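Local coordinates for protein bradyzoite pseudokinase 1 (Toxoplasma gondii, PDB 6M7Z) that is a divergent protein-kinase-fold protein of the bradyzoite stage, probably a pseudokinase, from a family linked to membrane ultrastructure of the parasitophorous vacuole, at residues N32-R37 against V52-P57; S77-L82 against I124-S129; D145-A150 against Q263-L268. All blocks are in the same frame, centred on the assembly; numbering follows the deposited sequence.

Contact 1: residues N32-R37 against V52-P57; sequences NPILKR and VNVRVP
Helix 33-37, which brings Ile34 and Arg37 to the contact, passes strand 52-54 with axes 9.7 Å apart at closest approach and 137° between their N-to-C directions, so that side chains rather than backbones do the touching. No direct hydrogen bond joins the two segments. Ile34 meets the strand with two branches: its CG2 lies 4.3 Å from CG2 of Val52, and its CG1 approaches CG2 of Val54. Branched aliphatic residues suit this place, since the CB atoms of Val52 and Val54 point toward the helix, that of Asn53 away. One turn on from Ile34, Arg37 sends its long chain past Val52 in the opposite direction, bending at chi2 (97°). Its NH1 comes within 3.7 Å of Val52 CG1, and the guanidinium also makes a cation-pi contact with Phe43. A water accepts from the backbone N of Asn53 at 2.9 Å and from Arg37 NH1, the latter at a doubtfully short modelled distance. Ile34 reaches further, onto Ala78 of neighbouring strand 76-82 and Tyr123 and Phe125 of strand 121-127 beyond it. The arrangement is a helix packed on a sheet ordered 50-54, 76-82, 121-127, 114-117, probably that of a kinase N-lobe; edge strand 50-54 probably takes the place of beta2, with no partner in that of beta1, which fits a kinase lacking the glycine-rich loop.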
ATOM      1  N   ASN A  32      -7.347  19.749 -15.923  1.00101.25           N
ATOM      2  CA  ASN A  32      -7.223  18.460 -15.197  1.00 82.30           C
ATOM      3  C   ASN A  32      -8.546  17.710 -15.368  1.00 74.37           C
ATOM      4  O   ASN A  32      -9.615  18.181 -14.957  1.00 67.34           O
ATOM      5  CB  ASN A  32      -6.828  18.799 -13.754  1.00 80.21           C
ATOM      6  CG  ASN A  32      -6.937  17.668 -12.763  1.00 73.46           C
ATOM      7  OD1 ASN A  32      -6.317  16.628 -12.943  1.00 73.52           O
ATOM      8  ND2 ASN A  32      -7.695  17.893 -11.700  1.00 66.53           N
ATOM      9  N   PRO A  33      -8.538  16.512 -15.998  1.00 69.84           N
ATOM     10  CA  PRO A  33      -9.767  15.739 -16.184  1.00 67.24           C
ATOM     11  C   PRO A  33     -10.294  14.976 -14.957  1.00 60.47           C
ATOM     12  O   PRO A  33     -11.380  14.424 -15.050  1.00 55.37           O
ATOM     13  CB  PRO A  33      -9.401  14.725 -17.277  1.00 76.72           C
ATOM     14  CG  PRO A  33      -7.901  14.538 -17.130  1.00 78.28           C
ATOM     15  CD  PRO A  33      -7.371  15.866 -16.615  1.00 74.07           C
ATOM     16  N   ILE A  34      -9.600  15.051 -13.808  1.00 50.65           N
ATOM     17  CA  ILE A  34     -10.015  14.325 -12.620  1.00 43.49           C
ATOM     18  C   ILE A  34     -11.365  14.873 -12.117  1.00 43.29           C
ATOM     19  O   ILE A  34     -12.268  14.090 -11.865  1.00 40.84           O
ATOM     20  CB  ILE A  34      -8.925  14.357 -11.540  1.00 42.46           C
ATOM     21  CG1 ILE A  34      -7.709  13.536 -11.985  1.00 45.84           C
ATOM     22  CG2 ILE A  34      -9.482  13.887 -10.203  1.00 41.64           C
ATOM     23  CD1 ILE A  34      -6.472  13.659 -11.087  1.00 47.10           C
ATOM     24  N   LEU A  35     -11.497  16.199 -11.957  1.00 45.59           N
ATOM     25  CA  LEU A  35     -12.761  16.815 -11.543  1.00 46.34           C
ATOM     26  C   LEU A  35     -13.888  16.427 -12.507  1.00 46.63           C
ATOM     27  O   LEU A  35     -14.995  16.125 -12.068  1.00 48.46           O
ATOM     28  CB  LEU A  35     -12.633  18.341 -11.505  1.00 50.15           C
ATOM     29  CG  LEU A  35     -12.431  19.007 -10.148  1.00 55.57           C
ATOM     30  CD1 LEU A  35     -12.611  20.511 -10.285  1.00 58.51           C
ATOM     31  CD2 LEU A  35     -13.394  18.494  -9.091  1.00 62.60           C
ATOM     32  N   LYS A  36     -13.620  16.474 -13.811  1.00 50.52           N
ATOM     33  CA  LYS A  36     -14.646  16.151 -14.781  1.00 55.97           C
ATOM     34  C   LYS A  36     -15.145  14.719 -14.548  1.00 50.83           C
ATOM     35  O   LYS A  36     -16.353  14.476 -14.576  1.00 57.67           O
ATOM     36  CB  LYS A  36     -14.178  16.308 -16.231  1.00 60.73           C
ATOM     37  CG  LYS A  36     -15.354  16.283 -17.202  1.00 59.38           C
ATOM     38  CD  LYS A  36     -15.052  16.355 -18.660  1.00 57.77           C
ATOM     39  CE  LYS A  36     -16.339  16.330 -19.458  1.00 67.43           C
ATOM     40  NZ  LYS A  36     -16.096  16.372 -20.920  1.00 81.63           N
ATOM     41  N   ARG A  37     -14.217  13.790 -14.316  1.00 50.88           N
ATOM     42  CA  ARG A  37     -14.589  12.403 -14.108  1.00 57.15           C
ATOM     43  C   ARG A  37     -15.445  12.301 -12.832  1.00 50.69           C
ATOM     44  O   ARG A  37     -16.439  11.593 -12.818  1.00 59.82           O
ATOM     45  CB  ARG A  37     -13.346  11.505 -14.112  1.00 61.64           C
ATOM     46  CG  ARG A  37     -13.592  10.050 -13.727  1.00 77.26           C
ATOM     47  CD  ARG A  37     -13.773   9.005 -14.821  1.00 76.05           C
ATOM     48  NE  ARG A  37     -14.005   7.723 -14.161  1.00 89.61           N
ATOM     49  CZ  ARG A  37     -13.047   6.960 -13.623  1.00107.48           C
ATOM     50  NH1 ARG A  37     -11.779   7.154 -13.954  1.00100.95           N
ATOM     51  NH2 ARG A  37     -13.356   6.019 -12.742  1.00 92.95           N
ATOM     52  N   VAL A  52      -8.893   7.608  -8.917  1.00 33.03           N
ATOM     53  CA  VAL A  52      -9.103   7.839 -10.324  1.00 34.78           C
ATOM     54  C   VAL A  52      -7.839   7.412 -11.069  1.00 35.88           C
ATOM     55  O   VAL A  52      -6.772   7.952 -10.796  1.00 33.71           O
ATOM     56  CB  VAL A  52      -9.428   9.315 -10.603  1.00 34.12           C
ATOM     57  CG1 VAL A  52      -9.690   9.530 -12.080  1.00 37.12           C
ATOM     58  CG2 VAL A  52     -10.600   9.808  -9.781  1.00 34.64           C
ATOM     59  N   ASN A  53      -7.964   6.501 -12.045  1.00 39.71           N
ATOM     60  CA  ASN A  53      -6.809   6.120 -12.859  1.00 38.51           C
ATOM     61  C   ASN A  53      -6.648   7.114 -14.001  1.00 39.86           C
ATOM     62  O   ASN A  53      -7.627   7.505 -14.603  1.00 41.72           O
ATOM     63  CB  ASN A  53      -6.929   4.723 -13.448  1.00 39.57           C
ATOM     64  CG  ASN A  53      -7.007   3.656 -12.382  1.00 42.74           C
ATOM     65  OD1 ASN A  53      -6.617   3.849 -11.229  1.00 42.06           O
ATOM     66  ND2 ASN A  53      -7.532   2.510 -12.764  1.00 48.21           N
ATOM     67  N   VAL A  54      -5.394   7.504 -14.281  1.00 40.84           N
ATOM     68  CA  VAL A  54      -5.075   8.291 -15.462  1.00 41.41           C
ATOM     69  C   VAL A  54      -4.034   7.511 -16.273  1.00 42.61           C
ATOM     70  O   VAL A  54      -2.831   7.638 -16.045  1.00 39.39           O
ATOM     71  CB  VAL A  54      -4.596   9.702 -15.093  1.00 44.77           C
ATOM     72  CG1 VAL A  54      -4.412  10.570 -16.331  1.00 52.29           C
ATOM     73  CG2 VAL A  54      -5.534  10.368 -14.101  1.00 49.51           C
ATOM     74  N   ARG A  55      -4.525   6.701 -17.222  1.00 45.78           N
ATOM     75  CA  ARG A  55      -3.708   5.759 -17.980  1.00 45.57           C
ATOM     76  C   ARG A  55      -2.788   6.514 -18.944  1.00 47.99           C
ATOM     77  O   ARG A  55      -1.709   6.038 -19.278  1.00 54.38           O
ATOM     78  CB  ARG A  55      -4.602   4.765 -18.729  1.00 45.90           C
ATOM     79  CG  ARG A  55      -5.275   3.745 -17.825  1.00 44.22           C
ATOM     80  CD  ARG A  55      -5.880   2.553 -18.527  1.00 46.88           C
ATOM     81  NE  ARG A  55      -6.479   1.658 -17.553  1.00 50.01           N
ATOM     82  CZ  ARG A  55      -5.814   0.782 -16.797  1.00 49.24           C
ATOM     83  NH1 ARG A  55      -4.524   0.590 -17.013  1.00 45.50           N
ATOM     84  NH2 ARG A  55      -6.441   0.119 -15.828  1.00 48.90           N
ATOM     85  N   VAL A  56      -3.239   7.689 -19.405  1.00 46.40           N
ATOM     86  CA  VAL A  56      -2.508   8.500 -20.357  1.00 45.03           C
ATOM     87  C   VAL A  56      -2.411   9.922 -19.815  1.00 45.76           C
ATOM     88  O   VAL A  56      -3.176  10.798 -20.200  1.00 46.18           O
ATOM     89  CB  VAL A  56      -3.214   8.458 -21.724  1.00 46.37           C
ATOM     90  CG1 VAL A  56      -2.500   9.304 -22.771  1.00 49.31           C
ATOM     91  CG2 VAL A  56      -3.366   7.026 -22.209  1.00 46.16           C
ATOM     92  N   PRO A  57      -1.463  10.220 -18.909  1.00 44.44           N
ATOM     93  CA  PRO A  57      -1.329  11.572 -18.373  1.00 47.61           C
ATOM     94  C   PRO A  57      -1.056  12.576 -19.502  1.00 53.71           C
ATOM     95  O   PRO A  57      -0.232  12.290 -20.388  1.00 54.76           O
ATOM     96  CB  PRO A  57      -0.126  11.500 -17.427  1.00 42.83           C
ATOM     97  CG  PRO A  57       0.043  10.023 -17.141  1.00 44.30           C
ATOM     98  CD  PRO A  57      -0.442   9.308 -18.381  1.00 41.54           C
TER
HETATM   99  O   HOH W   1     -10.605   5.511 -12.560  1.00 42.16           O

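Contact 2: residues S77-L82 against I124-S129; sequences SAKVRL and IFHPLS. With EDO (1,2-ethanediol), chain H.
Lys79 and Ile124 exchange two backbone hydrogen bonds, Lys79 N to Ile124 O and Ile124 N to Lys79 O. The first, 2.8 Å from Lys79 N to Ile124 O, is almost straight. Ser77 and His126 form a second hydrogen-bonded pair in the same antiparallel manner, Ser77 N giving to His126 O, and His126 N to Ser77 O at 2.8 Å. Between them Ala78 faces Phe125 in a non-hydrogen-bonded pair, and its small CB leaves room for the phenyl ring, meeting CE2 at 3.7 Å. The side chains of Ser77, Lys79, Ile124 and His126 share the other face. There Lys79, bent at chi3 (-69°), crosses the imidazole of His126. Its NZ donates to NE2 of that ring at 2.9 Å, tilted out of the ring plane. In kinase terms strands 76-82 and 121-127 probably correspond to beta3 and beta5, central in the N-lobe sheet, and helix 88-101 to helix C. Lys79 NZ also makes a salt bridge with Glu94 of that helix, recalling the beta3 lysine-glutamate pair of active kinases. His126 ND1 is hydrogen-bonded to Pro111 O, which fixes the ring's rotation and is consistent with NE2 acting as acceptor. Further out, Arg81 is salt-bridged to Asp189, and a 1,2-ethanediol, probably from the crystallisation liquor, donates from O1 to Lys79 O at 2.7 Å.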
ATOM      1  N   SER A  77      -2.216   7.048 -10.877  1.00 37.52           N
ATOM      2  CA  SER A  77      -3.508   7.072 -10.208  1.00 38.75           C
ATOM      3  C   SER A  77      -3.520   8.180  -9.153  1.00 34.93           C
ATOM      4  O   SER A  77      -2.503   8.543  -8.590  1.00 34.74           O
ATOM      5  CB  SER A  77      -3.836   5.734  -9.614  1.00 40.60           C
ATOM      6  OG  SER A  77      -2.825   5.357  -8.697  1.00 46.26           O
ATOM      7  N   ALA A  78      -4.703   8.748  -8.953  1.00 35.49           N
ATOM      8  CA  ALA A  78      -4.911   9.825  -8.003  1.00 33.87           C
ATOM      9  C   ALA A  78      -5.864   9.336  -6.908  1.00 33.34           C
ATOM     10  O   ALA A  78      -6.912   8.772  -7.174  1.00 34.11           O
ATOM     11  CB  ALA A  78      -5.460  11.030  -8.712  1.00 32.67           C
ATOM     12  N   LYS A  79      -5.440   9.519  -5.664  1.00 32.06           N
ATOM     13  CA  LYS A  79      -6.253   9.298  -4.491  1.00 32.50           C
ATOM     14  C   LYS A  79      -6.789  10.659  -4.049  1.00 29.64           C
ATOM     15  O   LYS A  79      -6.015  11.548  -3.690  1.00 29.53           O
ATOM     16  CB  LYS A  79      -5.376   8.640  -3.420  1.00 36.06           C
ATOM     17  CG  LYS A  79      -6.104   7.735  -2.461  1.00 42.41           C
ATOM     18  CD  LYS A  79      -5.201   7.038  -1.439  1.00 47.82           C
ATOM     19  CE  LYS A  79      -4.263   5.993  -2.005  1.00 47.51           C
ATOM     20  NZ  LYS A  79      -3.074   5.789  -1.140  1.00 44.16           N
ATOM     21  N   VAL A  80      -8.103  10.832  -4.079  1.00 28.46           N
ATOM     22  CA  VAL A  80      -8.713  12.122  -3.780  1.00 28.86           C
ATOM     23  C   VAL A  80      -9.611  11.991  -2.545  1.00 28.80           C
ATOM     24  O   VAL A  80     -10.266  10.971  -2.354  1.00 27.82           O
ATOM     25  CB  VAL A  80      -9.494  12.672  -4.983  1.00 29.27           C
ATOM     26  CG1 VAL A  80      -8.629  12.665  -6.213  1.00 30.73           C
ATOM     27  CG2 VAL A  80     -10.762  11.921  -5.267  1.00 30.68           C
ATOM     28  N   ARG A  81      -9.613  13.030  -1.710  1.00 29.04           N
ATOM     29  CA  ARG A  81     -10.463  13.113  -0.529  1.00 30.36           C
ATOM     30  C   ARG A  81     -11.074  14.517  -0.467  1.00 31.23           C
ATOM     31  O   ARG A  81     -10.403  15.527  -0.751  1.00 29.79           O
ATOM     32  CB  ARG A  81      -9.689  12.880   0.771  1.00 31.87           C
ATOM     33  CG  ARG A  81      -9.367  11.429   1.113  1.00 34.12           C
ATOM     34  CD  ARG A  81      -8.778  11.242   2.486  1.00 38.02           C
ATOM     35  NE  ARG A  81      -9.076   9.956   3.128  1.00 43.22           N
ATOM     36  CZ  ARG A  81      -8.295   8.879   3.074  1.00 54.03           C
ATOM     37  NH1 ARG A  81      -7.278   8.847   2.226  1.00 54.38           N
ATOM     38  NH2 ARG A  81      -8.505   7.862   3.901  1.00 49.82           N
ATOM     39  N   LEU A  82     -12.344  14.569  -0.061  1.00 32.67           N
ATOM     40  CA  LEU A  82     -13.047  15.809   0.152  1.00 33.50           C
ATOM     41  C   LEU A  82     -12.492  16.477   1.417  1.00 31.58           C
ATOM     42  O   LEU A  82     -12.400  15.842   2.459  1.00 31.87           O
ATOM     43  CB  LEU A  82     -14.533  15.488   0.300  1.00 37.43           C
ATOM     44  CG  LEU A  82     -15.495  16.658   0.094  1.00 42.64           C
ATOM     45  CD1 LEU A  82     -15.460  17.154  -1.348  1.00 43.23           C
ATOM     46  CD2 LEU A  82     -16.910  16.278   0.514  1.00 47.01           C
ATOM     47  N   ILE A 124      -3.275  12.662  -3.781  1.00 29.09           N
ATOM     48  CA  ILE A 124      -2.027  11.948  -3.747  1.00 29.91           C
ATOM     49  C   ILE A 124      -1.912  11.169  -5.055  1.00 28.98           C
ATOM     50  O   ILE A 124      -2.801  10.400  -5.390  1.00 30.21           O
ATOM     51  CB  ILE A 124      -1.926  10.971  -2.556  1.00 32.28           C
ATOM     52  CG1 ILE A 124      -2.095  11.670  -1.216  1.00 34.23           C
ATOM     53  CG2 ILE A 124      -0.607  10.185  -2.611  1.00 34.59           C
ATOM     54  CD1 ILE A 124      -1.935  10.731  -0.040  1.00 37.55           C
ATOM     55  N   PHE A 125      -0.803  11.356  -5.764  1.00 28.33           N
ATOM     56  CA  PHE A 125      -0.557  10.633  -6.983  1.00 27.89           C
ATOM     57  C   PHE A 125       0.335   9.422  -6.661  1.00 28.11           C
ATOM     58  O   PHE A 125       1.230   9.481  -5.813  1.00 28.32           O
ATOM     59  CB  PHE A 125       0.000  11.587  -8.037  1.00 27.61           C
ATOM     60  CG  PHE A 125      -1.017  12.581  -8.551  1.00 27.03           C
ATOM     61  CD1 PHE A 125      -1.237  13.781  -7.896  1.00 26.49           C
ATOM     62  CD2 PHE A 125      -1.789  12.294  -9.670  1.00 27.01           C
ATOM     63  CE1 PHE A 125      -2.206  14.670  -8.346  1.00 26.46           C
ATOM     64  CE2 PHE A 125      -2.759  13.181 -10.112  1.00 26.70           C
ATOM     65  CZ  PHE A 125      -2.963  14.377  -9.456  1.00 26.99           C
ATOM     66  N   HIS A 126       0.035   8.303  -7.321  1.00 28.22           N
ATOM     67  CA  HIS A 126       0.782   7.064  -7.225  1.00 28.62           C
ATOM     68  C   HIS A 126       1.085   6.562  -8.627  1.00 29.07           C
ATOM     69  O   HIS A 126       0.366   6.881  -9.564  1.00 28.86           O
ATOM     70  CB  HIS A 126      -0.014   5.982  -6.482  1.00 28.65           C
ATOM     71  CG  HIS A 126      -0.295   6.299  -5.059  1.00 28.72           C
ATOM     72  ND1 HIS A 126       0.704   6.430  -4.132  1.00 29.47           N
ATOM     73  CD2 HIS A 126      -1.462   6.489  -4.409  1.00 28.62           C
ATOM     74  CE1 HIS A 126       0.164   6.708  -2.955  1.00 30.00           C
ATOM     75  NE2 HIS A 126      -1.167   6.768  -3.105  1.00 28.68           N
ATOM     76  N   PRO A 127       2.101   5.687  -8.794  1.00 30.06           N
ATOM     77  CA  PRO A 127       2.245   4.942 -10.033  1.00 31.07           C
ATOM     78  C   PRO A 127       0.956   4.129 -10.213  1.00 31.60           C
ATOM     79  O   PRO A 127       0.370   3.673  -9.220  1.00 30.24           O
ATOM     80  CB  PRO A 127       3.452   4.027  -9.814  1.00 31.82           C
ATOM     81  CG  PRO A 127       4.139   4.539  -8.571  1.00 31.44           C
ATOM     82  CD  PRO A 127       3.107   5.316  -7.785  1.00 30.38           C
ATOM     83  N   LEU A 128       0.498   3.989 -11.459  1.00 33.79           N
ATOM     84  CA  LEU A 128      -0.679   3.197 -11.722  1.00 35.51           C
ATOM     85  C   LEU A 128      -0.289   1.730 -11.615  1.00 39.07           C
ATOM     86  O   LEU A 128       0.538   1.248 -12.378  1.00 39.00           O
ATOM     87  CB  LEU A 128      -1.215   3.523 -13.110  1.00 36.64           C
ATOM     88  CG  LEU A 128      -2.417   2.702 -13.542  1.00 38.39           C
ATOM     89  CD1 LEU A 128      -3.544   2.774 -12.501  1.00 37.38           C
ATOM     90  CD2 LEU A 128      -2.868   3.176 -14.927  1.00 38.90           C
ATOM     91  N   SER A 129      -0.862   1.029 -10.633  1.00 44.82           N
ATOM     92  CA  SER A 129      -0.482  -0.347 -10.346  1.00 45.47           C
ATOM     93  C   SER A 129      -1.111  -1.278 -11.389  1.00 42.27           C
ATOM     94  O   SER A 129      -2.137  -0.947 -11.999  1.00 40.18           O
ATOM     95  CB  SER A 129      -0.875  -0.728  -8.942  1.00 45.55           C
ATOM     96  OG  SER A 129      -2.173  -1.316  -8.905  1.00 49.93           O
TER
HETATM   97  C1  EDO H 402      -5.858  12.251   0.264  1.00 42.01           C
HETATM   98  O1  EDO H 402      -5.894  12.572  -1.141  1.00 29.78           O
HETATM   99  C2  EDO H 402      -5.775  10.733   0.418  1.00 47.63           C
HETATM  100  O2  EDO H 402      -5.699  10.313   1.790  1.00 43.29           O
HETATM  101  O   HOH W   2      -1.963   2.339  -7.708  1.00 32.94           O

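Contact 3: residues D145-A150 against Q263-L268; sequences DVQVLA and QDHLEL
The principal interaction is a CH-pi contact between Gln147 and His265. CB of Gln147 sits over one face of the imidazole, 3.5 Å from its centroid. The extended chain beyond CG takes the amide to the CE1-NE2 end of the ring, the two planes 36° apart, with Gln147 OE1 3.6 Å from His265 NE2. In His265, CB points toward the other helix and CG stands anti to the carbonyl carbon (chi1 -76°). The flat imidazole offers a face on which CB of Gln147 can lie; the amide NE2 of Gln147 is hydrogen-bonded to Leu295 O. Apolar packing follows beside it: Val146 CG2 touches Leu266 CD2 at 4.0 Å, the two side chains crossing at about a right angle, and both rest on Leu248 of helix 230-248. Within the first segment, Asp145 caps helix 146-161, a usual role for aspartate, its OD1 accepting weak bonds from Val148 N and Gln147 N. The same OD1 lies 3.8 Å from His265 ND1. Helices 146-150 and 263-268 run at 39° with axes 9.8 Å apart, a packing that joins what probably correspond to helices E and H of the kinase C-lobe, beside the probable helix F.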
ATOM      1  N   ASP A 145       4.844 -17.249  -7.199  1.00 50.40           N
ATOM      2  CA  ASP A 145       5.608 -18.006  -6.235  1.00 49.33           C
ATOM      3  C   ASP A 145       5.094 -17.609  -4.838  1.00 48.29           C
ATOM      4  O   ASP A 145       5.317 -16.490  -4.367  1.00 41.00           O
ATOM      5  CB  ASP A 145       7.102 -17.747  -6.455  1.00 51.51           C
ATOM      6  CG  ASP A 145       8.039 -18.535  -5.567  1.00 60.05           C
ATOM      7  OD1 ASP A 145       7.622 -18.903  -4.460  1.00 58.65           O
ATOM      8  OD2 ASP A 145       9.196 -18.762  -5.995  1.00 76.45           O
ATOM      9  N   VAL A 146       4.389 -18.543  -4.190  1.00 46.65           N
ATOM     10  CA  VAL A 146       3.734 -18.327  -2.902  1.00 45.02           C
ATOM     11  C   VAL A 146       4.774 -17.973  -1.826  1.00 45.86           C
ATOM     12  O   VAL A 146       4.547 -17.115  -0.974  1.00 40.87           O
ATOM     13  CB  VAL A 146       2.914 -19.565  -2.504  1.00 43.46           C
ATOM     14  CG1 VAL A 146       2.427 -19.501  -1.069  1.00 44.02           C
ATOM     15  CG2 VAL A 146       1.740 -19.743  -3.446  1.00 47.19           C
ATOM     16  N   GLN A 147       5.901 -18.680  -1.849  1.00 47.79           N
ATOM     17  CA  GLN A 147       6.939 -18.525  -0.850  1.00 50.71           C
ATOM     18  C   GLN A 147       7.471 -17.083  -0.879  1.00 47.10           C
ATOM     19  O   GLN A 147       7.617 -16.441   0.159  1.00 45.61           O
ATOM     20  CB  GLN A 147       8.050 -19.539  -1.126  1.00 53.07           C
ATOM     21  CG  GLN A 147       9.193 -19.483  -0.131  1.00 57.17           C
ATOM     22  CD  GLN A 147      10.438 -20.173  -0.629  1.00 58.49           C
ATOM     23  OE1 GLN A 147      10.685 -20.267  -1.833  1.00 58.50           O
ATOM     24  NE2 GLN A 147      11.214 -20.688   0.308  1.00 57.68           N
ATOM     25  N   VAL A 148       7.751 -16.591  -2.087  1.00 44.04           N
ATOM     26  CA  VAL A 148       8.391 -15.293  -2.274  1.00 43.66           C
ATOM     27  C   VAL A 148       7.378 -14.176  -2.002  1.00 38.86           C
ATOM     28  O   VAL A 148       7.744 -13.146  -1.435  1.00 43.94           O
ATOM     29  CB  VAL A 148       9.013 -15.175  -3.680  1.00 45.34           C
ATOM     30  CG1 VAL A 148       9.573 -13.776  -3.936  1.00 43.30           C
ATOM     31  CG2 VAL A 148      10.102 -16.224  -3.887  1.00 47.05           C
ATOM     32  N   LEU A 149       6.115 -14.386  -2.396  1.00 35.07           N
ATOM     33  CA  LEU A 149       5.067 -13.382  -2.184  1.00 32.01           C
ATOM     34  C   LEU A 149       4.864 -13.173  -0.683  1.00 31.80           C
ATOM     35  O   LEU A 149       4.830 -12.039  -0.198  1.00 32.35           O
ATOM     36  CB  LEU A 149       3.761 -13.825  -2.849  1.00 30.56           C
ATOM     37  CG  LEU A 149       2.574 -12.878  -2.655  1.00 28.28           C
ATOM     38  CD1 LEU A 149       2.903 -11.468  -3.102  1.00 27.99           C
ATOM     39  CD2 LEU A 149       1.382 -13.375  -3.438  1.00 28.40           C
ATOM     40  N   ALA A 150       4.760 -14.284   0.044  1.00 32.84           N
ATOM     41  CA  ALA A 150       4.559 -14.255   1.487  1.00 33.66           C
ATOM     42  C   ALA A 150       5.729 -13.538   2.165  1.00 33.43           C
ATOM     43  O   ALA A 150       5.529 -12.757   3.076  1.00 31.01           O
ATOM     44  CB  ALA A 150       4.390 -15.657   2.009  1.00 36.94           C
ATOM     45  N   GLN A 263       2.461 -26.868  -4.199  1.00 58.46           N
ATOM     46  CA  GLN A 263       1.584 -27.412  -3.179  1.00 62.34           C
ATOM     47  C   GLN A 263       2.274 -27.455  -1.799  1.00 70.31           C
ATOM     48  O   GLN A 263       1.620 -27.256  -0.762  1.00 78.58           O
ATOM     49  CB  GLN A 263       1.073 -28.795  -3.593  1.00 57.75           C
ATOM     50  CG  GLN A 263      -0.115 -29.283  -2.767  1.00 62.04           C
ATOM     51  CD  GLN A 263      -1.329 -28.388  -2.893  1.00 76.47           C
ATOM     52  OE1 GLN A 263      -1.597 -27.796  -3.949  1.00 63.68           O
ATOM     53  NE2 GLN A 263      -2.080 -28.278  -1.803  1.00 81.01           N
ATOM     54  N   ASP A 264       3.585 -27.715  -1.771  1.00 64.69           N
ATOM     55  CA  ASP A 264       4.316 -27.822  -0.498  1.00 66.13           C
ATOM     56  C   ASP A 264       4.456 -26.426   0.141  1.00 60.03           C
ATOM     57  O   ASP A 264       4.418 -26.297   1.378  1.00 57.46           O
ATOM     58  CB  ASP A 264       5.648 -28.569  -0.668  1.00 73.40           C
ATOM     59  CG  ASP A 264       6.712 -27.858  -1.493  1.00 86.79           C
ATOM     60  OD1 ASP A 264       6.356 -27.239  -2.524  1.00 88.00           O
ATOM     61  OD2 ASP A 264       7.898 -27.942  -1.103  1.00 86.66           O
ATOM     62  N   HIS A 265       4.613 -25.384  -0.685  1.00 54.93           N
ATOM     63  CA  HIS A 265       4.626 -23.986  -0.199  1.00 55.87           C
ATOM     64  C   HIS A 265       3.283 -23.634   0.452  1.00 47.14           C
ATOM     65  O   HIS A 265       3.260 -23.014   1.506  1.00 47.56           O
ATOM     66  CB  HIS A 265       4.958 -23.001  -1.336  1.00 60.30           C
ATOM     67  CG  HIS A 265       6.398 -22.960  -1.743  1.00 56.35           C
ATOM     68  ND1 HIS A 265       6.816 -22.288  -2.879  1.00 56.55           N
ATOM     69  CD2 HIS A 265       7.498 -23.551  -1.224  1.00 55.17           C
ATOM     70  CE1 HIS A 265       8.120 -22.429  -3.014  1.00 65.67           C
ATOM     71  NE2 HIS A 265       8.565 -23.201  -2.012  1.00 60.70           N
ATOM     72  N   LEU A 266       2.175 -24.037  -0.185  1.00 45.90           N
ATOM     73  CA  LEU A 266       0.816 -23.730   0.298  1.00 46.74           C
ATOM     74  C   LEU A 266       0.576 -24.366   1.674  1.00 47.98           C
ATOM     75  O   LEU A 266      -0.001 -23.721   2.556  1.00 55.24           O
ATOM     76  CB  LEU A 266      -0.235 -24.218  -0.701  1.00 45.06           C
ATOM     77  CG  LEU A 266      -0.435 -23.348  -1.938  1.00 44.48           C
ATOM     78  CD1 LEU A 266      -1.344 -24.027  -2.958  1.00 44.76           C
ATOM     79  CD2 LEU A 266      -0.991 -21.988  -1.557  1.00 44.19           C
ATOM     80  N   GLU A 267       1.007 -25.619   1.842  1.00 48.66           N
ATOM     81  CA  GLU A 267       0.787 -26.349   3.087  1.00 51.93           C
ATOM     82  C   GLU A 267       1.579 -25.658   4.209  1.00 45.26           C
ATOM     83  O   GLU A 267       1.065 -25.468   5.318  1.00 44.51           O
ATOM     84  CB  GLU A 267       1.135 -27.834   2.932  1.00 60.53           C
ATOM     85  CG  GLU A 267       0.194 -28.579   1.993  1.00 73.43           C
ATOM     86  CD  GLU A 267       0.615 -29.987   1.584  1.00 85.33           C
ATOM     87  OE1 GLU A 267       1.169 -30.713   2.428  1.00 86.94           O
ATOM     88  OE2 GLU A 267       0.390 -30.363   0.404  1.00 96.52           O
ATOM     89  N   LEU A 268       2.810 -25.243   3.899  1.00 43.26           N
ATOM     90  CA  LEU A 268       3.674 -24.561   4.869  1.00 42.43           C
ATOM     91  C   LEU A 268       3.087 -23.186   5.238  1.00 44.41           C
ATOM     92  O   LEU A 268       3.086 -22.810   6.414  1.00 44.50           O
ATOM     93  CB  LEU A 268       5.089 -24.430   4.298  1.00 42.56           C
ATOM     94  CG  LEU A 268       5.902 -25.727   4.243  1.00 46.69           C
ATOM     95  CD1 LEU A 268       7.246 -25.487   3.564  1.00 45.70           C
ATOM     96  CD2 LEU A 268       6.092 -26.341   5.635  1.00 46.76           C
TER

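The three contacts follow one another along the chain, each closing before the next opens. Contacts 1 and 2 are neighbours, their centres 10 Å apart, and share one antiparallel sheet: strand 50-54 pairs with strand 76-82, which pairs in turn with 121-127. They meet where Val52 O probably accepts from Ala78 N, and where Ile34 packs against Ala78. Contact 3 stands on the opposite side of the chain's centre, about 38 Å between centres from contact 1 and 31 Å from contact 2, touching neither. The division matches a kinase fold, contacts 1 and 2 building the N-lobe with its beta-sheet and contact 3 the helical C-lobe.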